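Local coordinates for fiber protein (PDB 3F0Y) that forms the trimeric knob of the adenovirus type 14 fibre and probably attaches the virus to host-cell receptors, as related species B knobs do to CD46, at residues C39-T44 against A78-D83; L43-T48 against F201-E206; T90-L95 against A167-C172. All blocks are in the same frame, centred on the assembly; numbering follows the deposited sequence. Where two conformers were deposited one is given.

Contact 1 of 3, residues C39-T44 against A78-D83; sequences CKLILT and AELFFD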
loop_
_atom_site.group_PDB
_atom_site.type_symbol
_atom_site.label_atom_id
_atom_site.label_comp_id
_atom_site.label_asym_id
_atom_site.label_seq_id
_atom_site.Cartn_x
_atom_site.Cartn_y
_atom_site.Cartn_z
ATOM N N CYS A 39 10.734 23.464 2.843
ATOM C CA CYS A 39 10.028 22.371 3.509
ATOM C C CYS A 39 10.949 21.203 3.844
ATOM O O CYS A 39 12.096 21.144 3.395
ATOM C CB CYS A 39 8.876 21.867 2.632
ATOM S SG CYS A 39 9.409 21.029 1.127
ATOM N N LYS A 40 10.428 20.281 4.646
ATOM C CA LYS A 40 11.102 19.021 4.929
ATOM C C LYS A 40 10.453 17.926 4.088
ATOM O O LYS A 40 9.271 17.629 4.263
ATOM C CB LYS A 40 10.982 18.662 6.408
ATOM C CG LYS A 40 11.460 19.735 7.368
ATOM C CD LYS A 40 11.145 19.350 8.803
ATOM C CE LYS A 40 11.423 20.493 9.765
ATOM N NZ LYS A 40 11.285 20.058 11.181
ATOM N N LEU A 41 11.217 17.350 3.164
ATOM C CA LEU A 41 10.771 16.173 2.427
ATOM C C LEU A 41 11.181 14.953 3.235
ATOM O O LEU A 41 12.370 14.730 3.472
ATOM C CB LEU A 41 11.400 16.123 1.033
ATOM C CG LEU A 41 11.001 14.947 0.133
ATOM C CD1 LEU A 41 9.528 15.028 -0.248
ATOM C CD2 LEU A 41 11.875 14.905 -1.112
ATOM N N ILE A 42 10.193 14.182 3.678
ATOM C CA ILE A 42 10.441 12.927 4.372
ATOM C C ILE A 42 10.274 11.808 3.348
ATOM O O ILE A 42 9.169 11.557 2.870
ATOM C CB ILE A 42 9.472 12.717 5.558
ATOM C CG1 ILE A 42 9.408 13.967 6.444
ATOM C CG2 ILE A 42 9.901 11.510 6.384
ATOM C CD1 ILE A 42 10.745 14.393 7.018
ATOM N N LEU A 43 11.384 11.168 2.990
ATOM C CA LEU A 43 11.378 10.101 1.997
ATOM C C LEU A 43 12.100 8.888 2.555
ATOM O O LEU A 43 13.227 9.001 3.030
ATOM C CB LEU A 43 12.066 10.561 0.711
ATOM C CG LEU A 43 12.122 9.533 -0.422
ATOM C CD1 LEU A 43 10.715 9.145 -0.871
ATOM C CD2 LEU A 43 12.939 10.063 -1.589
ATOM N N THR A 44 11.438 7.735 2.496
ATOM C CA THR A 44 12.015 6.475 2.943
ATOM C C THR A 44 11.856 5.441 1.837
ATOM O O THR A 44 10.734 5.123 1.430
ATOM C CB THR A 44 11.328 5.971 4.228
ATOM O OG1 THR A 44 11.347 7.007 5.217
ATOM C CG2 THR A 44 12.029 4.730 4.769
ATOM N N ALA A 78 8.153 17.353 -6.152
ATOM C CA ALA A 78 9.484 17.020 -5.668
ATOM C C ALA A 78 10.169 16.227 -6.773
ATOM O O ALA A 78 9.792 15.088 -7.045
ATOM C CB ALA A 78 9.399 16.202 -4.393
ATOM N N GLU A 79 11.149 16.848 -7.423
ATOM C CA GLU A 79 11.922 16.205 -8.478
ATOM C C GLU A 79 13.225 15.683 -7.890
ATOM O O GLU A 79 14.030 16.458 -7.374
ATOM C CB GLU A 79 12.236 17.197 -9.596
ATOM C CG GLU A 79 11.025 17.673 -10.376
ATOM C CD GLU A 79 11.415 18.508 -11.578
ATOM O OE1 GLU A 79 12.216 19.451 -11.413
ATOM O OE2 GLU A 79 10.926 18.221 -12.692
ATOM N N LEU A 80 13.424 14.370 -7.967
ATOM C CA LEU A 80 14.617 13.732 -7.422
ATOM C C LEU A 80 15.413 13.110 -8.561
ATOM O O LEU A 80 14.944 12.184 -9.220
ATOM C CB LEU A 80 14.236 12.665 -6.393
ATOM C CG LEU A 80 13.242 13.092 -5.308
ATOM C CD1 LEU A 80 12.960 11.928 -4.376
ATOM C CD2 LEU A 80 13.749 14.300 -4.528
ATOM N N PHE A 81 16.611 13.640 -8.791
ATOM C CA PHE A 81 17.494 13.159 -9.845
ATOM C C PHE A 81 18.695 12.461 -9.226
ATOM O O PHE A 81 19.267 12.945 -8.248
ATOM C CB PHE A 81 17.948 14.323 -10.725
ATOM C CG PHE A 81 16.813 15.057 -11.382
ATOM C CD1 PHE A 81 16.402 16.297 -10.915
ATOM C CD2 PHE A 81 16.137 14.493 -12.451
ATOM C CE1 PHE A 81 15.346 16.968 -11.515
ATOM C CE2 PHE A 81 15.083 15.156 -13.057
ATOM C CZ PHE A 81 14.686 16.398 -12.589
ATOM N N PHE A 82 19.065 11.322 -9.804
ATOM C CA PHE A 82 20.161 10.505 -9.295
ATOM C C PHE A 82 21.137 10.177 -10.420
ATOM O O PHE A 82 20.732 9.984 -11.568
ATOM C CB PHE A 82 19.621 9.208 -8.690
ATOM C CG PHE A 82 18.570 9.417 -7.634
ATOM C CD1 PHE A 82 17.237 9.585 -7.987
ATOM C CD2 PHE A 82 18.910 9.427 -6.287
ATOM C CE1 PHE A 82 16.261 9.774 -7.013
ATOM C CE2 PHE A 82 17.938 9.615 -5.308
ATOM C CZ PHE A 82 16.614 9.789 -5.673
ATOM N N ASP A 83 22.422 10.112 -10.082
ATOM C CA ASP A 83 23.455 9.759 -11.059
ATOM C C ASP A 83 23.509 8.244 -11.272
ATOM O O ASP A 83 22.756 7.496 -10.644
ATOM C CB ASP A 83 24.826 10.325 -10.643
ATOM C CG ASP A 83 25.321 9.785 -9.308
ATOM O OD1 ASP A 83 24.927 8.669 -8.905
ATOM O OD2 ASP A 83 26.126 10.487 -8.662
#
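Leu41 and Leu43 both hold CG anti to the backbone N (chi1 -179° for Leu41), beside their own carbonyl carbon, which brings the CD2 methyl of each to Leu80. Leu80 has its CG anti to the carbonyl carbon instead (chi1 -49°), and its two methyls are divided between the two leucines. CD2 of Leu80 lies 3.9 Å from CD2 of Leu41, the two side chains slanting past one another. The other branch meets its partner end on: CD1 of Leu80 faces CD2 of Leu43 at 3.4 Å, closer than a usual methyl-methyl contact, evidence of tight packing at this point. Leu41 CD2 also reaches the CB of Ala78 at 4.3 Å, a looser contact. All four residues are buried, and the join is wholly apolar, with 145 Å² of surface hidden between the segments. The short strand axes come no nearer than 10.6 Å and their directions differ by 57°. That spacing and angle fit side-chain packing between two layers, not pairing of strand edges in one sheet. Strand 39-48 belongs to one four-stranded antiparallel sheet of the knob and strand 73-82 to the other, so the leucines lie in the core between them. Val56 and Val58 of the adjacent strand 51-60 touch Leu41 within the first sheet, while Trp177 of strand 171-180, the sheet neighbour of strand 73-82, packs against both Leu41 and Ala78.

Contact 2 of 3, residues L43-T48 against F201-E206; sequences LTLVKT and FYYIRE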
loop_
_atom_site.group_PDB
_atom_site.type_symbol
_atom_site.label_atom_id
_atom_site.label_comp_id
_atom_site.label_asym_id
_atom_site.label_seq_id
_atom_site.Cartn_x
_atom_site.Cartn_y
_atom_site.Cartn_z
ATOM N N LEU A 43 11.384 11.168 2.990
ATOM C CA LEU A 43 11.378 10.101 1.997
ATOM C C LEU A 43 12.100 8.888 2.555
ATOM O O LEU A 43 13.227 9.001 3.030
ATOM C CB LEU A 43 12.066 10.561 0.711
ATOM C CG LEU A 43 12.122 9.533 -0.422
ATOM C CD1 LEU A 43 10.715 9.145 -0.871
ATOM C CD2 LEU A 43 12.939 10.063 -1.589
ATOM N N THR A 44 11.438 7.735 2.496
ATOM C CA THR A 44 12.015 6.475 2.943
ATOM C C THR A 44 11.856 5.441 1.837
ATOM O O THR A 44 10.734 5.123 1.430
ATOM C CB THR A 44 11.328 5.971 4.228
ATOM O OG1 THR A 44 11.347 7.007 5.217
ATOM C CG2 THR A 44 12.029 4.730 4.769
ATOM N N LEU A 45 12.984 4.937 1.345
ATOM C CA LEU A 45 13.002 3.887 0.334
ATOM C C LEU A 45 13.487 2.606 0.993
ATOM O O LEU A 45 14.613 2.552 1.486
ATOM C CB LEU A 45 13.939 4.262 -0.815
ATOM C CG LEU A 45 13.689 5.610 -1.494
ATOM C CD1 LEU A 45 14.800 5.909 -2.482
ATOM C CD2 LEU A 45 12.327 5.628 -2.184
ATOM N N VAL A 46 12.637 1.584 1.008
ATOM C CA VAL A 46 12.993 0.300 1.602
ATOM C C VAL A 46 13.019 -0.792 0.542
ATOM O O VAL A 46 12.075 -0.939 -0.234
ATOM C CB VAL A 46 12.013 -0.098 2.715
ATOM C CG1 VAL A 46 12.424 -1.433 3.329
ATOM C CG2 VAL A 46 11.956 0.988 3.780
ATOM N N LYS A 47 14.109 -1.555 0.518
ATOM C CA LYS A 47 14.240 -2.691 -0.389
ATOM C C LYS A 47 13.354 -3.836 0.075
ATOM O O LYS A 47 13.528 -4.352 1.179
ATOM C CB LYS A 47 15.693 -3.158 -0.465
ATOM C CG LYS A 47 16.559 -2.264 -1.324
ATOM C CD LYS A 47 18.022 -2.620 -1.197
ATOM C CE LYS A 47 18.824 -1.938 -2.275
ATOM N NZ LYS A 47 20.287 -2.105 -2.080
ATOM N N THR A 48 12.403 -4.221 -0.773
ATOM C CA THR A 48 11.449 -5.280 -0.459
ATOM C C THR A 48 11.363 -6.258 -1.631
ATOM O O THR A 48 10.507 -6.126 -2.509
ATOM C CB THR A 48 10.055 -4.697 -0.147
ATOM O OG1 THR A 48 9.601 -3.909 -1.253
ATOM C CG2 THR A 48 10.108 -3.821 1.095
ATOM N N PHE A 201 4.164 4.117 -2.171
ATOM C CA PHE A 201 4.056 3.506 -3.487
ATOM C C PHE A 201 5.190 2.522 -3.705
ATOM O O PHE A 201 6.165 2.498 -2.948
ATOM C CB PHE A 201 4.011 4.558 -4.602
ATOM C CG PHE A 201 5.247 5.406 -4.705
ATOM C CD1 PHE A 201 6.204 5.148 -5.678
ATOM C CD2 PHE A 201 5.437 6.487 -3.855
ATOM C CE1 PHE A 201 7.339 5.943 -5.787
ATOM C CE2 PHE A 201 6.570 7.284 -3.958
ATOM C CZ PHE A 201 7.521 7.010 -4.927
ATOM N N TYR A 202 5.036 1.710 -4.744
ATOM C CA TYR A 202 5.973 0.634 -5.030
ATOM C C TYR A 202 6.461 0.717 -6.468
ATOM O O TYR A 202 5.728 1.137 -7.362
ATOM C CB TYR A 202 5.308 -0.720 -4.766
ATOM C CG TYR A 202 4.525 -0.750 -3.475
ATOM C CD1 TYR A 202 5.054 -1.326 -2.325
ATOM C CD2 TYR A 202 3.260 -0.171 -3.397
ATOM C CE1 TYR A 202 4.335 -1.339 -1.139
ATOM C CE2 TYR A 202 2.537 -0.180 -2.223
ATOM C CZ TYR A 202 3.078 -0.763 -1.098
ATOM O OH TYR A 202 2.352 -0.766 0.067
ATOM N N TYR A 203 7.712 0.326 -6.677
ATOM C CA TYR A 203 8.256 0.259 -8.017
ATOM C C TYR A 203 9.319 -0.821 -8.116
ATOM O O TYR A 203 9.959 -1.174 -7.122
ATOM C CB TYR A 203 8.784 1.622 -8.483
ATOM C CG TYR A 203 9.904 2.234 -7.665
ATOM C CD1 TYR A 203 11.220 1.807 -7.818
ATOM C CD2 TYR A 203 9.653 3.274 -6.774
ATOM C CE1 TYR A 203 12.255 2.384 -7.088
ATOM C CE2 TYR A 203 10.680 3.858 -6.039
ATOM C CZ TYR A 203 11.979 3.407 -6.202
ATOM O OH TYR A 203 13.001 3.981 -5.481
ATOM N N ILE A 204 9.477 -1.351 -9.325
ATOM C CA ILE A 204 10.454 -2.393 -9.597
ATOM C C ILE A 204 11.829 -1.752 -9.575
ATOM O O ILE A 204 12.079 -0.774 -10.281
ATOM C CB ILE A 204 10.204 -3.062 -10.959
ATOM C CG1 ILE A 204 8.851 -3.781 -10.955
ATOM C CG2 ILE A 204 11.324 -4.043 -11.286
ATOM C CD1 ILE A 204 8.392 -4.229 -12.321
ATOM N N ARG A 205 12.721 -2.293 -8.758
ATOM C CA ARG A 205 14.003 -1.642 -8.551
ATOM C C ARG A 205 15.069 -2.074 -9.552
ATOM O O ARG A 205 15.036 -3.181 -10.097
ATOM C CB ARG A 205 14.489 -1.798 -7.106
ATOM C CG ARG A 205 14.721 -3.208 -6.607
ATOM C CD ARG A 205 14.910 -3.176 -5.094
ATOM N NE ARG A 205 15.253 -4.465 -4.500
ATOM C CZ ARG A 205 16.430 -5.075 -4.636
ATOM N NH1 ARG A 205 17.404 -4.532 -5.355
ATOM N NH2 ARG A 205 16.636 -6.246 -4.048
ATOM N N GLU A 206 15.993 -1.153 -9.802
ATOM C CA GLU A 206 17.148 -1.384 -10.657
ATOM C C GLU A 206 18.047 -2.420 -9.991
ATOM O O GLU A 206 17.992 -2.605 -8.776
ATOM C CB GLU A 206 17.895 -0.055 -10.846
ATOM C CG GLU A 206 19.133 -0.077 -11.740
ATOM C CD GLU A 206 18.824 0.036 -13.221
ATOM O OE1 GLU A 206 17.691 -0.273 -13.640
ATOM O OE2 GLU A 206 19.733 0.438 -13.977
#
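This is a side-chain contact across a single sheet, spanning strand 51-60, which lies between strands 39-48 and 199-204: Leu45 meets Tyr203 over the middle strand, and Lys47 meets Arg205 just after strand 199-204 ends. The separation supports this: even the nearest CA pair, Lys47 and Arg205, is 8.2 Å apart, and the two segments share no hydrogen bond. Leu45 and Tyr203 meet at about a right angle, with both leucine methyls near the phenol oxygen, CD2 at 3.7 Å and CD1 at 4.0 Å from Tyr203 OH. That hydroxyl is hydrogen-bonded to Phe118 O, so its polar need is met beside the methyls. Farther along, CG of Lys47 sits over one face of the Arg205 guanidinium, toward its rim, 4.1 Å from NE. Arg205 CG stands between its backbone N and carbonyl carbon (chi1 61°), and the chain then runs extended as far as NE, which hydrogen-bonds to Gly49 O. Lys47 NZ is 5.0 Å from Arg205 NH1, but the amine is held by Ser117 OG and Asn114 O. Val52 of the middle strand touches both Tyr203 and Arg205, while Tyr203 also packs on Leu160 of the facing sheet, as expected for the two-layered antiparallel beta sandwich of the adenovirus knob.

Contact 3 of 3, residues T90-L95 against A167-C172; sequences TSLSSL and ADTSYC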
loop_
_atom_site.group_PDB
_atom_site.type_symbol
_atom_site.label_atom_id
_atom_site.label_comp_id
_atom_site.label_asym_id
_atom_site.label_seq_id
_atom_site.Cartn_x
_atom_site.Cartn_y
_atom_site.Cartn_z
ATOM N N THR A 90 21.937 16.883 -5.895
ATOM C CA THR A 90 21.239 17.891 -5.091
ATOM C C THR A 90 21.000 19.209 -5.829
ATOM O O THR A 90 19.996 19.879 -5.588
ATOM C CB THR A 90 21.996 18.199 -3.780
ATOM O OG1 THR A 90 23.301 18.709 -4.083
ATOM C CG2 THR A 90 22.123 16.947 -2.921
ATOM N N SER A 91 21.923 19.578 -6.716
ATOM C CA SER A 91 21.802 20.822 -7.481
ATOM C C SER A 91 20.605 20.800 -8.435
ATOM O O SER A 91 19.950 21.823 -8.632
ATOM C CB SER A 91 23.088 21.100 -8.265
ATOM O OG SER A 91 23.349 20.069 -9.200
ATOM N N LEU A 92 20.326 19.639 -9.022
ATOM C CA LEU A 92 19.195 19.483 -9.942
ATOM C C LEU A 92 17.886 19.160 -9.223
ATOM O O LEU A 92 16.805 19.406 -9.762
ATOM C CB LEU A 92 19.481 18.372 -10.953
ATOM C CG LEU A 92 20.681 18.549 -11.882
ATOM C CD1 LEU A 92 20.933 17.258 -12.642
ATOM C CD2 LEU A 92 20.465 19.712 -12.843
ATOM N N SER A 93 17.984 18.606 -8.017
ATOM C CA SER A 93 16.826 18.049 -7.323
ATOM C C SER A 93 16.200 19.023 -6.336
ATOM O O SER A 93 16.847 19.964 -5.877
ATOM C CB SER A 93 17.231 16.773 -6.582
ATOM O OG SER A 93 17.763 15.819 -7.479
ATOM N N SER A 94 14.930 18.780 -6.017
ATOM C CA SER A 94 14.225 19.536 -4.989
ATOM C C SER A 94 14.845 19.267 -3.621
ATOM O O SER A 94 15.040 20.190 -2.827
ATOM C CB SER A 94 12.744 19.156 -4.974
ATOM O OG SER A 94 12.190 19.240 -6.274
ATOM N N LEU A 95 15.148 17.997 -3.359
ATOM C CA LEU A 95 15.826 17.584 -2.134
ATOM C C LEU A 95 17.297 17.977 -2.218
ATOM O O LEU A 95 17.989 17.599 -3.163
ATOM C CB LEU A 95 15.695 16.070 -1.938
ATOM C CG LEU A 95 16.318 15.450 -0.683
ATOM C CD1 LEU A 95 15.690 16.000 0.587
ATOM C CD2 LEU A 95 16.185 13.933 -0.738
ATOM N N ALA A 167 22.941 15.118 -18.712
ATOM C CA ALA A 167 23.623 13.891 -19.149
ATOM C C ALA A 167 23.912 12.907 -18.013
ATOM O O ALA A 167 23.891 11.692 -18.221
ATOM C CB ALA A 167 24.919 14.237 -19.879
ATOM N N ASP A 168 24.174 13.432 -16.820
ATOM C CA ASP A 168 24.504 12.597 -15.662
ATOM C C ASP A 168 23.287 12.161 -14.840
ATOM O O ASP A 168 23.449 11.527 -13.802
ATOM C CB ASP A 168 25.514 13.316 -14.756
ATOM C CG ASP A 168 24.971 14.610 -14.181
ATOM O OD1 ASP A 168 23.977 15.132 -14.729
ATOM O OD2 ASP A 168 25.539 15.105 -13.185
ATOM N N THR A 169 22.081 12.500 -15.295
ATOM C CA THR A 169 20.854 12.082 -14.616
ATOM C C THR A 169 20.413 10.714 -15.137
ATOM O O THR A 169 19.773 10.616 -16.187
ATOM C CB THR A 169 19.721 13.108 -14.810
ATOM O OG1 THR A 169 20.122 14.373 -14.267
ATOM C CG2 THR A 169 18.456 12.643 -14.107
ATOM N N SER A 170 20.760 9.666 -14.394
ATOM C CA SER A 170 20.482 8.288 -14.805
ATOM C C SER A 170 19.144 7.764 -14.284
ATOM O O SER A 170 18.577 6.840 -14.866
ATOM C CB SER A 170 21.605 7.362 -14.334
ATOM O OG SER A 170 22.854 7.767 -14.865
ATOM N N TYR A 171 18.659 8.331 -13.179
ATOM C CA TYR A 171 17.374 7.932 -12.596
ATOM C C TYR A 171 16.600 9.143 -12.099
ATOM O O TYR A 171 17.195 10.118 -11.632
ATOM C CB TYR A 171 17.586 6.947 -11.444
ATOM C CG TYR A 171 18.470 5.782 -11.814
ATOM C CD1 TYR A 171 19.831 5.794 -11.519
ATOM C CD2 TYR A 171 17.952 4.679 -12.484
ATOM C CE1 TYR A 171 20.648 4.730 -11.866
ATOM C CE2 TYR A 171 18.762 3.612 -12.837
ATOM C CZ TYR A 171 20.108 3.643 -12.527
ATOM O OH TYR A 171 20.907 2.584 -12.879
ATOM N N CYS A 172 15.272 9.075 -12.202
ATOM C CA CYS A 172 14.403 10.170 -11.778
ATOM C C CYS A 172 13.188 9.666 -11.008
ATOM O O CYS A 172 12.590 8.646 -11.363
ATOM C CB CYS A 172 13.911 10.972 -12.987
ATOM S SG CYS A 172 15.183 11.411 -14.169
#
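Asp168 OD1, which forms a salt bridge with Arg166 NE, lies 4.3 Å from CD1 of Leu92 and marks the polar margin of the contact. The main touch is made by the same leucine methyl: CD1 stands 3.4 Å from OG1 of Thr169, the two side chains meeting at a slant. Leu92 has CG anti to its carbonyl carbon (chi1 -61°), and its CB is directed at the 167-172 segment. On the other side Thr169 places OG1 beside its backbone N (chi1 -60°), so the hydroxyl, and not CG2, meets the methyl. The join is small, with 71 Å² hidden in total, and its nearest CA atoms, those of Leu92 and Thr169, are 8.9 Å apart. It links the loop after strand 73-82 to the entry of strand 171-180, where Ser170 and Tyr171 together face Phe82 in a classic beta bulge. Phe81 packs against both Leu92 and Thr169, and Arg166 also touches Leu92. Thr169 OG1 is buried here and has no hydrogen-bonding partner in the model. The chemistry therefore implies cohesion by shape and dispersion, without a directional bond between the segments, and probably some energetic cost at the buried hydroxyl.

Following the chain, strand 39-48 opens contacts 1 and 2, which share Leu43 and Thr44. Contact 1 closes first, across 33 residues that include strand 51-60, and joins the two sheets face to face. Contact 3 opens only after that, joining the 90-95 loop to the loop leading into strand 171-180; it is nested inside the 152-residue span that contact 2 closes at the C-terminal strand. Contacts 1 and 3 also meet directly: Ser93 OG is 2.8 Å from Phe81 N, a probable hydrogen bond. Contacts 2 and 3, with centres about 18 Å apart, are linked by Tyr171 OH and Glu206 OE2 at 2.7 Å, probably another. Together they tie both sheets to a loop and the C-terminal end.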